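Local coordinates for protein Sqt1 (Chaetomium thermophilum, PDB 4ZOY) that probably acts as a dedicated chaperone in ribosome biogenesis, a WD40-repeat propeller that captures a nascent ribosomal protein as it is being translated, at residues Ala388-Trp393 with Asp408-Thr413; Pro81-Asp86 with Arg115-Ser120. One frame throughout, in Å; residues are numbered along the deposited sequence.

Contact 1: Ala388-Trp393 with Asp408-Thr413; sequences AAMAGW and DLRGGT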
# COMPACT_ATOMS: atom_id res chain seq x y z
N ALA A 388 -20.04 10.12 9.30
CA ALA A 388 -20.19 9.97 7.86
C ALA A 388 -19.91 11.27 7.13
O ALA A 388 -19.48 11.27 5.98
CB ALA A 388 -21.59 9.46 7.53
N ALA A 389 -20.14 12.39 7.81
CA ALA A 389 -19.91 13.71 7.23
C ALA A 389 -18.43 13.97 6.92
O ALA A 389 -18.10 14.85 6.13
CB ALA A 389 -20.46 14.79 8.15
N MET A 390 -17.55 13.20 7.54
CA MET A 390 -16.11 13.37 7.38
C MET A 390 -15.53 12.44 6.32
O MET A 390 -14.31 12.32 6.17
CB MET A 390 -15.41 13.14 8.72
CG MET A 390 -15.70 14.24 9.69
SD MET A 390 -14.94 15.77 9.09
CE MET A 390 -13.25 15.38 9.48
N ALA A 391 -16.42 11.77 5.60
CA ALA A 391 -16.03 10.89 4.51
C ALA A 391 -15.10 11.60 3.53
O ALA A 391 -15.41 12.69 3.04
CB ALA A 391 -17.26 10.38 3.78
N GLY A 392 -13.96 10.98 3.28
CA GLY A 392 -12.98 11.50 2.34
C GLY A 392 -11.99 12.49 2.91
O GLY A 392 -11.03 12.85 2.24
N TRP A 393 -12.18 12.92 4.15
CA TRP A 393 -11.37 14.01 4.70
C TRP A 393 -10.40 13.58 5.80
O TRP A 393 -9.61 14.40 6.27
CB TRP A 393 -12.28 15.13 5.25
CG TRP A 393 -13.04 15.78 4.17
CD1 TRP A 393 -14.37 15.60 3.89
CD2 TRP A 393 -12.55 16.71 3.20
NE1 TRP A 393 -14.73 16.37 2.81
CE2 TRP A 393 -13.63 17.06 2.36
CE3 TRP A 393 -11.30 17.28 2.96
CZ2 TRP A 393 -13.50 17.96 1.30
CZ3 TRP A 393 -11.17 18.17 1.90
CH2 TRP A 393 -12.26 18.50 1.09
N ASP A 408 -7.34 15.65 9.90
CA ASP A 408 -8.53 16.23 9.28
C ASP A 408 -8.06 17.19 8.20
O ASP A 408 -7.45 18.22 8.49
CB ASP A 408 -9.36 16.94 10.38
CG ASP A 408 -10.46 17.84 9.84
OD1 ASP A 408 -10.77 17.85 8.63
OD2 ASP A 408 -11.04 18.55 10.69
N LEU A 409 -8.33 16.84 6.94
CA LEU A 409 -7.76 17.59 5.82
C LEU A 409 -8.71 18.64 5.24
O LEU A 409 -8.47 19.15 4.15
CB LEU A 409 -7.33 16.63 4.70
CG LEU A 409 -6.27 15.59 5.08
CD1 LEU A 409 -5.85 14.81 3.85
CD2 LEU A 409 -5.06 16.22 5.77
N ARG A 410 -9.77 18.97 5.96
CA ARG A 410 -10.70 19.99 5.45
C ARG A 410 -10.07 21.38 5.40
O ARG A 410 -10.43 22.18 4.54
CB ARG A 410 -11.98 20.03 6.29
CG ARG A 410 -12.84 18.81 6.14
CD ARG A 410 -14.00 18.85 7.12
NE ARG A 410 -13.54 18.86 8.50
CZ ARG A 410 -14.30 19.12 9.56
NH1 ARG A 410 -15.59 19.41 9.40
NH2 ARG A 410 -13.78 19.09 10.78
N GLY A 411 -9.16 21.66 6.32
CA GLY A 411 -8.52 22.97 6.39
C GLY A 411 -7.58 23.28 5.24
O GLY A 411 -7.26 22.41 4.43
N GLY A 412 -7.15 24.54 5.16
CA GLY A 412 -6.21 24.95 4.13
C GLY A 412 -6.82 25.82 3.06
O GLY A 412 -7.97 26.23 3.15
N THR A 413 -6.03 26.11 2.02
CA THR A 413 -6.47 26.96 0.92
C THR A 413 -7.23 26.14 -0.11
O THR A 413 -6.63 25.40 -0.90
CB THR A 413 -5.27 27.67 0.25
OG1 THR A 413 -4.23 26.72 -0.02
CG2 THR A 413 -4.72 28.75 1.15
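Trp393 and Leu409 bring the two segments together through one backbone hydrogen bond, Leu409 N to Trp393 O at 2.8 Å. Their CA atoms lie 5.2 Å apart. Segment 388-393 opens with a short 3-10 turn, 388-390, and continues as loop up to strand 394-399; segment 408-413 leaves the end of strand 404-408. Just past that strand an Asx turn forms, Asp408 OD1 accepting from Arg410 N at 3.1 Å. The same carboxylate takes a side-on, two-nitrogen grip from Arg410: NE reaches OD1, and NH2 reaches OD2 at 2.8 Å, both oxygens lying in or close to the guanidinium plane. Arg410 N and NE approach OD1 from opposite faces of the carboxylate plane.

Met390 packs on this ion pair, and Trp393 on the aliphatic stem of Arg410. The Met390 chain is bent at chi2 (-67°) and chi3 (-75°); its sulphur sits over the centre of the guanidinium, with SD 3.4 Å from Arg410 CZ, and CE turns toward Asp408 OD1. Nearer the backbone, Arg410 CG lies over one face of the indole, 3.9 Å from the centroid of the Trp393 five-membered ring, a CH-pi contact. Trp393 CE3 and CZ3 reach the Leu409 carbonyl oxygen, each 3.6 Å away. Trp393 and Leu409 both also touch Ile342 of strand 342-347.

Chemically, the two in-plane bonds to Asp408 fix how the guanidinium is turned, while Met390 SD covers one face. The Asx turn sets the backbone and the salt bridge the side chain, whose stem and guanidinium join two loops at the propeller surface.

Contact 2: Pro81-Asp86 with Arg115-Ser120; sequences PIFEID and RVYAVS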
# COMPACT_ATOMS: atom_id res chain seq x y z
N PRO A 81 -0.74 -15.95 17.92
CA PRO A 81 -1.05 -16.20 16.51
C PRO A 81 -1.97 -17.39 16.30
O PRO A 81 -1.95 -18.35 17.07
CB PRO A 81 0.32 -16.47 15.88
CG PRO A 81 1.31 -15.91 16.83
CD PRO A 81 0.70 -16.06 18.20
N ILE A 82 -2.77 -17.33 15.25
CA ILE A 82 -3.61 -18.47 14.89
C ILE A 82 -3.01 -19.26 13.72
O ILE A 82 -3.50 -20.33 13.37
CB ILE A 82 -5.04 -18.03 14.53
CG1 ILE A 82 -5.04 -17.20 13.25
CG2 ILE A 82 -5.66 -17.25 15.69
CD1 ILE A 82 -6.41 -16.71 12.87
N PHE A 83 -1.95 -18.72 13.13
CA PHE A 83 -1.25 -19.41 12.04
C PHE A 83 0.16 -18.86 11.90
O PHE A 83 0.41 -17.70 12.21
CB PHE A 83 -2.01 -19.25 10.72
CG PHE A 83 -1.48 -20.12 9.61
CD1 PHE A 83 -1.61 -21.50 9.67
CD2 PHE A 83 -0.85 -19.56 8.50
CE1 PHE A 83 -1.13 -22.31 8.65
CE2 PHE A 83 -0.37 -20.36 7.48
CZ PHE A 83 -0.51 -21.74 7.55
N GLU A 84 1.07 -19.71 11.44
CA GLU A 84 2.45 -19.30 11.20
C GLU A 84 2.80 -19.49 9.74
O GLU A 84 2.49 -20.53 9.14
CB GLU A 84 3.42 -20.10 12.08
CG GLU A 84 3.26 -19.82 13.56
CD GLU A 84 4.37 -20.43 14.40
OE1 GLU A 84 5.47 -20.64 13.87
OE2 GLU A 84 4.13 -20.67 15.60
N ILE A 85 3.44 -18.49 9.15
CA ILE A 85 3.85 -18.56 7.77
C ILE A 85 5.33 -18.89 7.67
O ILE A 85 6.19 -18.04 7.94
CB ILE A 85 3.57 -17.23 7.03
CG1 ILE A 85 2.09 -16.87 7.13
CG2 ILE A 85 4.02 -17.34 5.57
CD1 ILE A 85 1.79 -15.44 6.66
N ASP A 86 5.63 -20.13 7.30
CA ASP A 86 7.00 -20.60 7.16
C ASP A 86 7.34 -20.89 5.71
O ASP A 86 6.45 -21.05 4.88
CB ASP A 86 7.22 -21.87 8.00
CG ASP A 86 7.05 -21.63 9.49
OD1 ASP A 86 7.62 -20.64 9.99
OD2 ASP A 86 6.35 -22.42 10.15
N ARG A 115 4.21 -17.41 -1.78
CA ARG A 115 3.54 -18.57 -1.20
C ARG A 115 2.06 -18.31 -1.07
O ARG A 115 1.63 -17.28 -0.54
CB ARG A 115 4.15 -18.93 0.16
CG ARG A 115 5.59 -19.38 0.02
CD ARG A 115 6.24 -19.72 1.36
NE ARG A 115 5.56 -20.78 2.08
CZ ARG A 115 5.78 -22.08 1.89
NH1 ARG A 115 6.66 -22.48 0.98
NH2 ARG A 115 5.12 -22.97 2.62
N VAL A 116 1.27 -19.26 -1.58
CA VAL A 116 -0.18 -19.12 -1.63
C VAL A 116 -0.88 -20.06 -0.66
O VAL A 116 -0.69 -21.29 -0.70
CB VAL A 116 -0.70 -19.40 -3.06
CG1 VAL A 116 -2.22 -19.34 -3.10
CG2 VAL A 116 -0.07 -18.43 -4.06
N TYR A 117 -1.70 -19.48 0.22
CA TYR A 117 -2.45 -20.23 1.22
C TYR A 117 -3.94 -20.06 1.01
O TYR A 117 -4.43 -18.93 0.85
CB TYR A 117 -2.09 -19.75 2.64
CG TYR A 117 -0.64 -19.94 3.02
CD1 TYR A 117 0.32 -19.00 2.65
CD2 TYR A 117 -0.23 -21.03 3.77
CE1 TYR A 117 1.65 -19.16 3.00
CE2 TYR A 117 1.09 -21.20 4.12
CZ TYR A 117 2.03 -20.27 3.73
OH TYR A 117 3.35 -20.44 4.08
N ALA A 118 -4.68 -21.16 1.02
CA ALA A 118 -6.13 -21.08 1.00
C ALA A 118 -6.63 -20.71 2.38
O ALA A 118 -6.12 -21.19 3.39
CB ALA A 118 -6.73 -22.41 0.54
N VAL A 119 -7.63 -19.83 2.43
CA VAL A 119 -8.17 -19.34 3.69
C VAL A 119 -9.62 -19.75 3.86
O VAL A 119 -10.42 -19.61 2.94
CB VAL A 119 -8.07 -17.80 3.79
CG1 VAL A 119 -8.56 -17.32 5.15
CG2 VAL A 119 -6.65 -17.34 3.53
N SER A 120 -9.96 -20.27 5.04
CA SER A 120 -11.34 -20.57 5.39
C SER A 120 -11.71 -19.91 6.70
O SER A 120 -11.00 -20.04 7.69
CB SER A 120 -11.56 -22.08 5.48
OG SER A 120 -11.60 -22.67 4.19
O HOH W 1 3.58 -21.90 6.37
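With CG of Phe83 anti to its backbone N (chi1 -170°) and CG of Tyr117 anti to its carbonyl carbon (chi1 -61°), the two rings meet as an offset edge-to-face pair, the edge of Phe83 toward the face of Tyr117, with planes at 77° and centroids 5.5 Å apart. Phe83 CE2 and CZ do the touching, CE2 coming 3.8 Å from Tyr117 CE2. Farther along the phenol, Ile85 CG2 approaches Tyr117 OH at 3.5 Å and also packs on CE1.

The hydroxyl is the polar centre. Arg115, its chain bent at chi3, donates NE to Tyr117 OH at 3.0 Å, with the oxygen in the guanidinium plane; NH2 adds a weak bond. On the side of segment 81-86, a water 2.7 Å from Tyr117 OH accepts from Asp86 N at 2.9 Å and donates to Glu84 O, linking the tyrosine to that backbone. Asp86 O lies over one face of the guanidinium, 3.0 Å from Arg115 NE, at an angle too poor for a hydrogen bond. This carbonyl would probably favour the positive group electrostatically, while Arg115 NH1 has a salt bridge to Glu135.

The contact spans two blades and reflects the WD-repeat stagger, in which the sequence repeat begins with the outer strand of one blade and continues into the next. Strand 83-85 is hydrogen-bonded to strand 45-51, with a classic beta bulge where Ile82 and Phe83 both face Val49. Strand 114-120 lies in the next sheet, between strands 104-109 and 129-136; Phe130 of the latter meets the Phe83 ring, and Phe132 makes a cation-pi contact with Arg115.

Contact 2 closes before contact 1 opens along the chain, and the two lie on opposite sides of the centre of the chain, with centres about 38 Å and nearest atoms about 29 Å apart. They share no sheet. Contact 2 joins the outer strand of sheet 18-23/30-36/45-51/83-85 to the third strand of the following sheet, whereas contact 1 joins two loops of the later sheet 376-381/394-399/404-408/441-445. Both belong to a ring of four-stranded antiparallel blades, the WD40 propeller: contact 2 joins neighbouring blades and so bears on how the ring is assembled, while contact 1, on the far side of the ring, holds together two connections inside one blade.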